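Local coordinates for protein CsuC (Acinetobacter baumannii, PDB 6FJY) that acts as the periplasmic chaperone of archaic Csu pili, binding the tip adhesin subunit CsuE in a pre-assembly complex, probably by donor-strand complementation, at residues A[119-124]-A[196-201]; A[21-26]-A[31-36]. All coordinates share one frame; numbering follows the deposited sequence.

Contact 1 (A[119-124]-A[196-201]); sequences PLFAYG and YVLSNS
Tyr-196 reaches across to Pro-119 with its phenol oxygen, OH lying 3.4 Å from CG of the proline ring, and the two side chains run at about a right angle to each other. Next to this pair, Phe-121 points the far rim of its ring at the opposite segment: CZ of Phe-121 comes 4.3 Å from CE1 of Tyr-196, and CE1 of Phe-121 lies 4.1 Å from CD2 of Leu-198. Both of these partners sit at the edge of the phenylalanine ring, near its plane. With chi1 at -68°, CG of Leu-198 is turned beside its own backbone N, and the branch ending in CD2 is carried in to the ring. No hydrogen bond joins the segments. The phenol oxygen is hydrogen-bonded to NH1 of Arg-174 and to the backbone of the other protein's chain, which puts the Tyr-196 and Pro-119 end of the packing at the interface with the bound subunit. Further out, Phe-172 stacks on Phe-121, Trp-40 meets Tyr-196 edge-to-face, and Gln-42 holds the backbone of Tyr-196 and Leu-198. Strand 109-123, paired with strands 85-95 and 11-12 of the PapD-like N-terminal domain, faces the end of strand 195-197 and the loop that follows it.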
ATOM      1  N   PRO A 119      -1.583  -9.533  -0.648  1.00 51.59           N
ATOM      2  CA  PRO A 119      -2.886  -9.864  -0.061  1.00 45.78           C
ATOM      3  C   PRO A 119      -3.919  -8.800  -0.393  1.00 48.74           C
ATOM      4  O   PRO A 119      -3.664  -7.597  -0.296  1.00 33.89           O
ATOM      5  CB  PRO A 119      -2.589  -9.893   1.438  1.00 42.12           C
ATOM      6  CG  PRO A 119      -1.500  -8.847   1.598  1.00 44.79           C
ATOM      7  CD  PRO A 119      -0.652  -8.975   0.357  1.00 50.73           C
ATOM      8  N   LEU A 120      -5.108  -9.258  -0.748  1.00 51.33           N
ATOM      9  CA  LEU A 120      -6.196  -8.383  -1.151  1.00 50.19           C
ATOM     10  C   LEU A 120      -7.470  -8.801  -0.429  1.00 36.74           C
ATOM     11  O   LEU A 120      -7.805  -9.991  -0.403  1.00 34.11           O
ATOM     12  CB  LEU A 120      -6.388  -8.456  -2.657  1.00 42.61           C
ATOM     13  CG  LEU A 120      -7.576  -7.667  -3.185  1.00 51.04           C
ATOM     14  CD1 LEU A 120      -7.373  -6.141  -2.985  1.00 42.00           C
ATOM     15  CD2 LEU A 120      -7.793  -8.024  -4.616  1.00 44.17           C
ATOM     16  N   PHE A 121      -8.152  -7.842   0.190  1.00 50.53           N
ATOM     17  CA  PHE A 121      -9.382  -8.132   0.919  1.00 51.82           C
ATOM     18  C   PHE A 121     -10.522  -7.246   0.448  1.00 45.81           C
ATOM     19  O   PHE A 121     -10.368  -6.032   0.331  1.00 43.86           O
ATOM     20  CB  PHE A 121      -9.200  -7.951   2.419  1.00 46.10           C
ATOM     21  CG  PHE A 121      -8.171  -8.857   2.999  1.00 50.16           C
ATOM     22  CD1 PHE A 121      -8.475 -10.173   3.273  1.00 50.78           C
ATOM     23  CD2 PHE A 121      -6.895  -8.388   3.290  1.00 41.64           C
ATOM     24  CE1 PHE A 121      -7.523 -11.029   3.815  1.00 53.61           C
ATOM     25  CE2 PHE A 121      -5.944  -9.243   3.825  1.00 44.61           C
ATOM     26  CZ  PHE A 121      -6.262 -10.560   4.095  1.00 44.95           C
ATOM     27  N   ALA A 122     -11.686  -7.860   0.241  1.00 51.40           N
ATOM     28  CA  ALA A 122     -12.896  -7.141  -0.122  1.00 59.19           C
ATOM     29  C   ALA A 122     -14.009  -7.442   0.882  1.00 57.94           C
ATOM     30  O   ALA A 122     -14.086  -8.538   1.452  1.00 42.92           O
ATOM     31  CB  ALA A 122     -13.326  -7.490  -1.552  1.00 48.25           C
ATOM     32  N   TYR A 123     -14.868  -6.450   1.103  1.00 52.11           N
ATOM     33  CA  TYR A 123     -15.791  -6.454   2.227  1.00 62.44           C
ATOM     34  C   TYR A 123     -17.228  -6.350   1.751  1.00 61.78           C
ATOM     35  O   TYR A 123     -17.553  -5.515   0.901  1.00 43.89           O
ATOM     36  CB  TYR A 123     -15.464  -5.318   3.209  1.00 58.02           C
ATOM     37  CG  TYR A 123     -14.131  -5.556   3.863  1.00 54.51           C
ATOM     38  CD1 TYR A 123     -14.036  -6.355   4.995  1.00 48.29           C
ATOM     39  CD2 TYR A 123     -12.954  -5.035   3.316  1.00 54.17           C
ATOM     40  CE1 TYR A 123     -12.810  -6.605   5.581  1.00 51.31           C
ATOM     41  CE2 TYR A 123     -11.715  -5.280   3.899  1.00 47.29           C
ATOM     42  CZ  TYR A 123     -11.647  -6.076   5.016  1.00 43.07           C
ATOM     43  OH  TYR A 123     -10.441  -6.336   5.613  1.00 44.61           O
ATOM     44  N   GLY A 124     -18.072  -7.219   2.294  1.00 60.70           N
ATOM     45  CA  GLY A 124     -19.499  -7.080   2.164  1.00 73.28           C
ATOM     46  C   GLY A 124     -20.041  -6.048   3.131  1.00 69.75           C
ATOM     47  O   GLY A 124     -19.313  -5.433   3.906  1.00 57.22           O
ATOM     48  N   TYR A 196      -0.734 -16.144   8.305  1.00 68.29           N
ATOM     49  CA  TYR A 196      -2.101 -15.698   8.082  1.00 56.57           C
ATOM     50  C   TYR A 196      -3.054 -16.750   8.627  1.00 58.89           C
ATOM     51  O   TYR A 196      -2.889 -17.942   8.351  1.00 45.61           O
ATOM     52  CB  TYR A 196      -2.387 -15.476   6.601  1.00 57.63           C
ATOM     53  CG  TYR A 196      -1.994 -14.122   6.064  1.00 54.16           C
ATOM     54  CD1 TYR A 196      -2.841 -13.013   6.204  1.00 43.84           C
ATOM     55  CD2 TYR A 196      -0.778 -13.950   5.416  1.00 45.84           C
ATOM     56  CE1 TYR A 196      -2.461 -11.760   5.719  1.00 58.44           C
ATOM     57  CE2 TYR A 196      -0.391 -12.714   4.932  1.00 63.56           C
ATOM     58  CZ  TYR A 196      -1.235 -11.622   5.076  1.00 49.97           C
ATOM     59  OH  TYR A 196      -0.839 -10.409   4.578  1.00 46.47           O
ATOM     60  N   VAL A 197      -4.008 -16.314   9.448  1.00 52.41           N
ATOM     61  CA  VAL A 197      -5.160 -17.130   9.815  1.00 59.22           C
ATOM     62  C   VAL A 197      -6.390 -16.389   9.306  1.00 49.50           C
ATOM     63  O   VAL A 197      -6.842 -15.411   9.908  1.00 42.72           O
ATOM     64  CB  VAL A 197      -5.236 -17.393  11.319  1.00 64.92           C
ATOM     65  CG1 VAL A 197      -6.300 -18.429  11.614  1.00 67.85           C
ATOM     66  CG2 VAL A 197      -3.890 -17.863  11.828  1.00 52.54           C
ATOM     67  N   LEU A 198      -6.938 -16.856   8.194  1.00 58.70           N
ATOM     68  CA  LEU A 198      -8.065 -16.190   7.572  1.00 58.72           C
ATOM     69  C   LEU A 198      -9.316 -16.335   8.437  1.00 58.86           C
ATOM     70  O   LEU A 198      -9.433 -17.233   9.276  1.00 42.81           O
ATOM     71  CB  LEU A 198      -8.307 -16.762   6.173  1.00 56.98           C
ATOM     72  CG  LEU A 198      -7.242 -16.472   5.109  1.00 58.47           C
ATOM     73  CD1 LEU A 198      -7.602 -17.152   3.815  1.00 62.09           C
ATOM     74  CD2 LEU A 198      -7.066 -14.956   4.870  1.00 48.72           C
ATOM     75  N   SER A 199     -10.262 -15.427   8.201  1.00 58.69           N
ATOM     76  CA  SER A 199     -11.535 -15.427   8.915  1.00 59.29           C
ATOM     77  C   SER A 199     -12.274 -16.749   8.738  1.00 59.34           C
ATOM     78  O   SER A 199     -12.344 -17.305   7.636  1.00 51.66           O
ATOM     79  CB  SER A 199     -12.409 -14.290   8.398  1.00 60.71           C
ATOM     80  OG  SER A 199     -12.760 -14.560   7.059  1.00 42.53           O
ATOM     81  N   ASN A 200     -12.852 -17.240   9.832  1.00 68.68           N
ATOM     82  CA  ASN A 200     -13.651 -18.465   9.812  1.00 53.29           C
ATOM     83  C   ASN A 200     -12.879 -19.613   9.164  1.00 52.35           C
ATOM     84  O   ASN A 200     -13.384 -20.334   8.300  1.00 49.84           O
ATOM     85  CB  ASN A 200     -14.991 -18.233   9.111  1.00 58.89           C
ATOM     86  CG  ASN A 200     -15.723 -17.008   9.638  1.00 64.61           C
ATOM     87  OD1 ASN A 200     -16.318 -17.038  10.714  1.00 55.46           O
ATOM     88  ND2 ASN A 200     -15.703 -15.931   8.863  1.00 85.89           N
ATOM     89  N   SER A 201     -11.623 -19.761   9.573  1.00 62.59           N
ATOM     90  CA  SER A 201     -10.728 -20.741   8.975  1.00 59.50           C
ATOM     91  C   SER A 201      -9.818 -21.322  10.044  1.00 50.32           C
ATOM     92  O   SER A 201      -9.676 -20.770  11.136  1.00 46.38           O
ATOM     93  CB  SER A 201      -9.878 -20.116   7.855  1.00 45.23           C
ATOM     94  OG  SER A 201     -10.691 -19.467   6.887  1.00 45.02           O
TER

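Contact 2 (A[21-26]-A[31-36]); sequences VWLQNT and AMVQIR
Ala-31 opens the second of two successive strands that face each other across the interior of the PapD-like immunoglobulin sandwich, its CB lying 4.1 Å from ND2 of Asn-25 in a plain packing contact. The axes of 21-25 and 31-36 run nearly antiparallel (163°) and come no closer than 9.7 Å; no hydrogen bond links the segments, so they meet through side chains. OD1 of Asn-25 accepts from the backbone N of Gly-27, an Asx turn, while ND2 donates to the carbonyl oxygens of Thr-29 and Ile-64. These bonds fix the flat amide and tie the connection between the strands to strand 55-64. Two residues on from Ala-31, Val-33 also points inward, with Phe-3, Ile-64 and Val-92 packed about it. Its CG1 is anti to the backbone N, chi1 -178°, and meets Leu-23. Ile-35 is the last inward residue of the segment, touching Leu-72, Leu-90 and Pro-57 as well as Leu-23, which itself packs on Phe-3 and Ile-5. A single methyl of Leu-23 meets both beta-branched side chains: CD1 of Leu-23 is 4.0 Å from CG1 of Val-33 and 4.5 Å from CD1 of Ile-35.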
ATOM      1  N   VAL A  21      -4.247   0.032  -7.623  1.00 59.85           N
ATOM      2  CA  VAL A  21      -2.857  -0.239  -7.283  1.00 49.75           C
ATOM      3  C   VAL A  21      -2.003   0.396  -8.368  1.00 52.31           C
ATOM      4  O   VAL A  21      -2.340   0.309  -9.551  1.00 50.24           O
ATOM      5  CB  VAL A  21      -2.562  -1.745  -7.158  1.00 56.69           C
ATOM      6  CG1 VAL A  21      -1.070  -1.974  -6.996  1.00 50.85           C
ATOM      7  CG2 VAL A  21      -3.313  -2.342  -5.948  1.00 52.18           C
ATOM      8  N   TRP A  22      -0.941   1.084  -7.964  1.00 58.30           N
ATOM      9  CA  TRP A  22      -0.099   1.804  -8.902  1.00 47.82           C
ATOM     10  C   TRP A  22       1.096   0.957  -9.300  1.00 49.03           C
ATOM     11  O   TRP A  22       1.693   0.264  -8.472  1.00 35.69           O
ATOM     12  CB  TRP A  22       0.351   3.134  -8.306  1.00 52.46           C
ATOM     13  CG  TRP A  22      -0.800   4.050  -8.100  1.00 61.03           C
ATOM     14  CD1 TRP A  22      -1.367   4.388  -6.913  1.00 69.76           C
ATOM     15  CD2 TRP A  22      -1.549   4.729  -9.113  1.00 61.90           C
ATOM     16  NE1 TRP A  22      -2.421   5.243  -7.119  1.00 80.96           N
ATOM     17  CE2 TRP A  22      -2.554   5.470  -8.462  1.00 70.51           C
ATOM     18  CE3 TRP A  22      -1.459   4.797 -10.503  1.00 63.64           C
ATOM     19  CZ2 TRP A  22      -3.469   6.260  -9.153  1.00 66.60           C
ATOM     20  CZ3 TRP A  22      -2.366   5.595 -11.189  1.00 64.56           C
ATOM     21  CH2 TRP A  22      -3.362   6.303 -10.515  1.00 70.16           C
ATOM     22  N   LEU A  23       1.417   1.001 -10.588  1.00 63.32           N
ATOM     23  CA  LEU A  23       2.578   0.334 -11.158  1.00 52.91           C
ATOM     24  C   LEU A  23       3.447   1.416 -11.775  1.00 54.36           C
ATOM     25  O   LEU A  23       3.022   2.077 -12.731  1.00 38.49           O
ATOM     26  CB  LEU A  23       2.140  -0.657 -12.231  1.00 59.82           C
ATOM     27  CG  LEU A  23       1.354  -1.855 -11.698  1.00 65.36           C
ATOM     28  CD1 LEU A  23       0.966  -2.804 -12.828  1.00 57.68           C
ATOM     29  CD2 LEU A  23       2.114  -2.566 -10.588  1.00 70.48           C
ATOM     30  N   GLN A  24       4.656   1.591 -11.241  1.00 57.80           N
ATOM     31  CA  GLN A  24       5.537   2.664 -11.665  1.00 60.20           C
ATOM     32  C   GLN A  24       6.943   2.130 -11.926  1.00 60.10           C
ATOM     33  O   GLN A  24       7.532   1.456 -11.076  1.00 58.87           O
ATOM     34  CB  GLN A  24       5.544   3.783 -10.616  1.00 55.00           C
ATOM     35  CG  GLN A  24       6.255   5.057 -11.067  1.00 59.44           C
ATOM     36  CD  GLN A  24       5.918   6.219 -10.169  1.00 70.46           C
ATOM     37  OE1 GLN A  24       5.189   6.060  -9.189  1.00 67.34           O
ATOM     38  NE2 GLN A  24       6.431   7.393 -10.493  1.00 73.02           N
ATOM     39  N   ASN A  25       7.452   2.406 -13.123  1.00 65.88           N
ATOM     40  CA  ASN A  25       8.810   2.053 -13.535  1.00 73.83           C
ATOM     41  C   ASN A  25       9.685   3.292 -13.400  1.00 72.65           C
ATOM     42  O   ASN A  25       9.542   4.246 -14.177  1.00 60.99           O
ATOM     43  CB  ASN A  25       8.821   1.537 -14.974  1.00 69.20           C
ATOM     44  CG  ASN A  25      10.176   0.995 -15.402  1.00 67.13           C
ATOM     45  OD1 ASN A  25      11.229   1.453 -14.956  1.00 59.96           O
ATOM     46  ND2 ASN A  25      10.150   0.018 -16.300  1.00 74.28           N
ATOM     47  N   THR A  26      10.596   3.274 -12.429  1.00 69.26           N
ATOM     48  CA  THR A  26      11.555   4.353 -12.235  1.00 77.63           C
ATOM     49  C   THR A  26      12.921   4.060 -12.848  1.00 79.81           C
ATOM     50  O   THR A  26      13.822   4.904 -12.753  1.00 69.52           O
ATOM     51  CB  THR A  26      11.707   4.667 -10.744  1.00 88.02           C
ATOM     52  OG1 THR A  26      11.867   3.443 -10.014  1.00 91.27           O
ATOM     53  CG2 THR A  26      10.493   5.437 -10.235  1.00 78.41           C
ATOM     54  N   ALA A  31       9.524  -2.818 -18.950  1.00 76.33           N
ATOM     55  CA  ALA A  31       9.139  -4.065 -18.303  1.00 65.10           C
ATOM     56  C   ALA A  31       7.729  -4.450 -18.731  1.00 60.67           C
ATOM     57  O   ALA A  31       6.908  -3.593 -19.062  1.00 51.79           O
ATOM     58  CB  ALA A  31       9.197  -3.947 -16.779  1.00 60.07           C
ATOM     59  N   MET A  32       7.473  -5.752 -18.766  1.00 58.09           N
ATOM     60  CA  MET A  32       6.151  -6.299 -19.028  1.00 59.46           C
ATOM     61  C   MET A  32       5.595  -6.858 -17.731  1.00 61.62           C
ATOM     62  O   MET A  32       6.313  -7.516 -16.967  1.00 48.45           O
ATOM     63  CB  MET A  32       6.195  -7.400 -20.095  1.00 72.25           C
ATOM     64  CG  MET A  32       4.819  -7.931 -20.532  1.00 75.21           C
ATOM     65  SD  MET A  32       3.975  -6.853 -21.694  1.00 37.09           S
ATOM     66  CE  MET A  32       5.343  -6.515 -22.778  1.00 60.79           C
ATOM     67  N   VAL A  33       4.311  -6.606 -17.494  1.00 63.66           N
ATOM     68  CA  VAL A  33       3.640  -7.008 -16.266  1.00 60.82           C
ATOM     69  C   VAL A  33       2.357  -7.751 -16.604  1.00 48.32           C
ATOM     70  O   VAL A  33       1.526  -7.251 -17.368  1.00 47.15           O
ATOM     71  CB  VAL A  33       3.328  -5.784 -15.385  1.00 62.76           C
ATOM     72  CG1 VAL A  33       2.673  -6.210 -14.111  1.00 74.42           C
ATOM     73  CG2 VAL A  33       4.609  -5.015 -15.108  1.00 74.67           C
ATOM     74  N   GLN A  34       2.183  -8.914 -15.996  1.00 63.20           N
ATOM     75  CA  GLN A  34       0.941  -9.669 -16.019  1.00 56.34           C
ATOM     76  C   GLN A  34       0.316  -9.590 -14.636  1.00 53.42           C
ATOM     77  O   GLN A  34       1.028  -9.617 -13.628  1.00 31.57           O
ATOM     78  CB  GLN A  34       1.170 -11.134 -16.391  1.00 59.49           C
ATOM     79  CG  GLN A  34      -0.122 -11.940 -16.495  1.00 78.53           C
ATOM     80  CD  GLN A  34       0.106 -13.443 -16.466  1.00 93.08           C
ATOM     81  OE1 GLN A  34       1.213 -13.912 -16.207  1.00 96.72           O
ATOM     82  NE2 GLN A  34      -0.952 -14.207 -16.714  1.00103.72           N
ATOM     83  N   ILE A  35      -1.004  -9.437 -14.599  1.00 50.48           N
ATOM     84  CA  ILE A  35      -1.761  -9.274 -13.366  1.00 49.68           C
ATOM     85  C   ILE A  35      -2.860 -10.324 -13.332  1.00 49.33           C
ATOM     86  O   ILE A  35      -3.627 -10.449 -14.289  1.00 41.08           O
ATOM     87  CB  ILE A  35      -2.363  -7.863 -13.258  1.00 58.47           C
ATOM     88  CG1 ILE A  35      -1.261  -6.805 -13.363  1.00 66.11           C
ATOM     89  CG2 ILE A  35      -3.064  -7.693 -11.944  1.00 44.98           C
ATOM     90  CD1 ILE A  35      -1.054  -6.271 -14.776  1.00 63.24           C
ATOM     91  N   ARG A  36      -2.921 -11.094 -12.251  1.00 69.93           N
ATOM     92  CA  ARG A  36      -4.009 -12.036 -12.013  1.00 54.25           C
ATOM     93  C   ARG A  36      -4.488 -11.906 -10.571  1.00 48.53           C
ATOM     94  O   ARG A  36      -3.739 -11.482  -9.691  1.00 30.27           O
ATOM     95  CB  ARG A  36      -3.580 -13.480 -12.290  1.00 54.53           C
ATOM     96  CG  ARG A  36      -3.391 -13.804 -13.774  1.00 70.10           C
ATOM     97  CD  ARG A  36      -2.764 -15.167 -13.964  1.00 76.10           C
ATOM     98  NE  ARG A  36      -1.391 -15.206 -13.469  1.00 96.57           N
ATOM     99  CZ  ARG A  36      -0.653 -16.310 -13.400  1.00116.12           C
ATOM    100  NH1 ARG A  36      -1.160 -17.475 -13.784  1.00129.47           N
ATOM    101  NH2 ARG A  36       0.588 -16.253 -12.938  1.00118.70           N
TER

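In the fold
Contact 2 closes before contact 1 opens along the chain, and their centres lie 24 Å apart, with about 6 Å between nearest atoms and no touch. Both reach the same mixed sheet, which is branched or curled, so that strands 18-25 and 31-41 of one continuous sheet can face each other in contact 2; contact 1 uses strand 109-123. Strand 31-41 links the two regions, because its early part lies in contact 2 while Trp-40, near its far end, packs against contact 1. Contact 2 is internal to the N-terminal domain, whereas contact 1 joins that domain to the later part of the chain, consistent with the two-domain architecture of PapD-like chaperones.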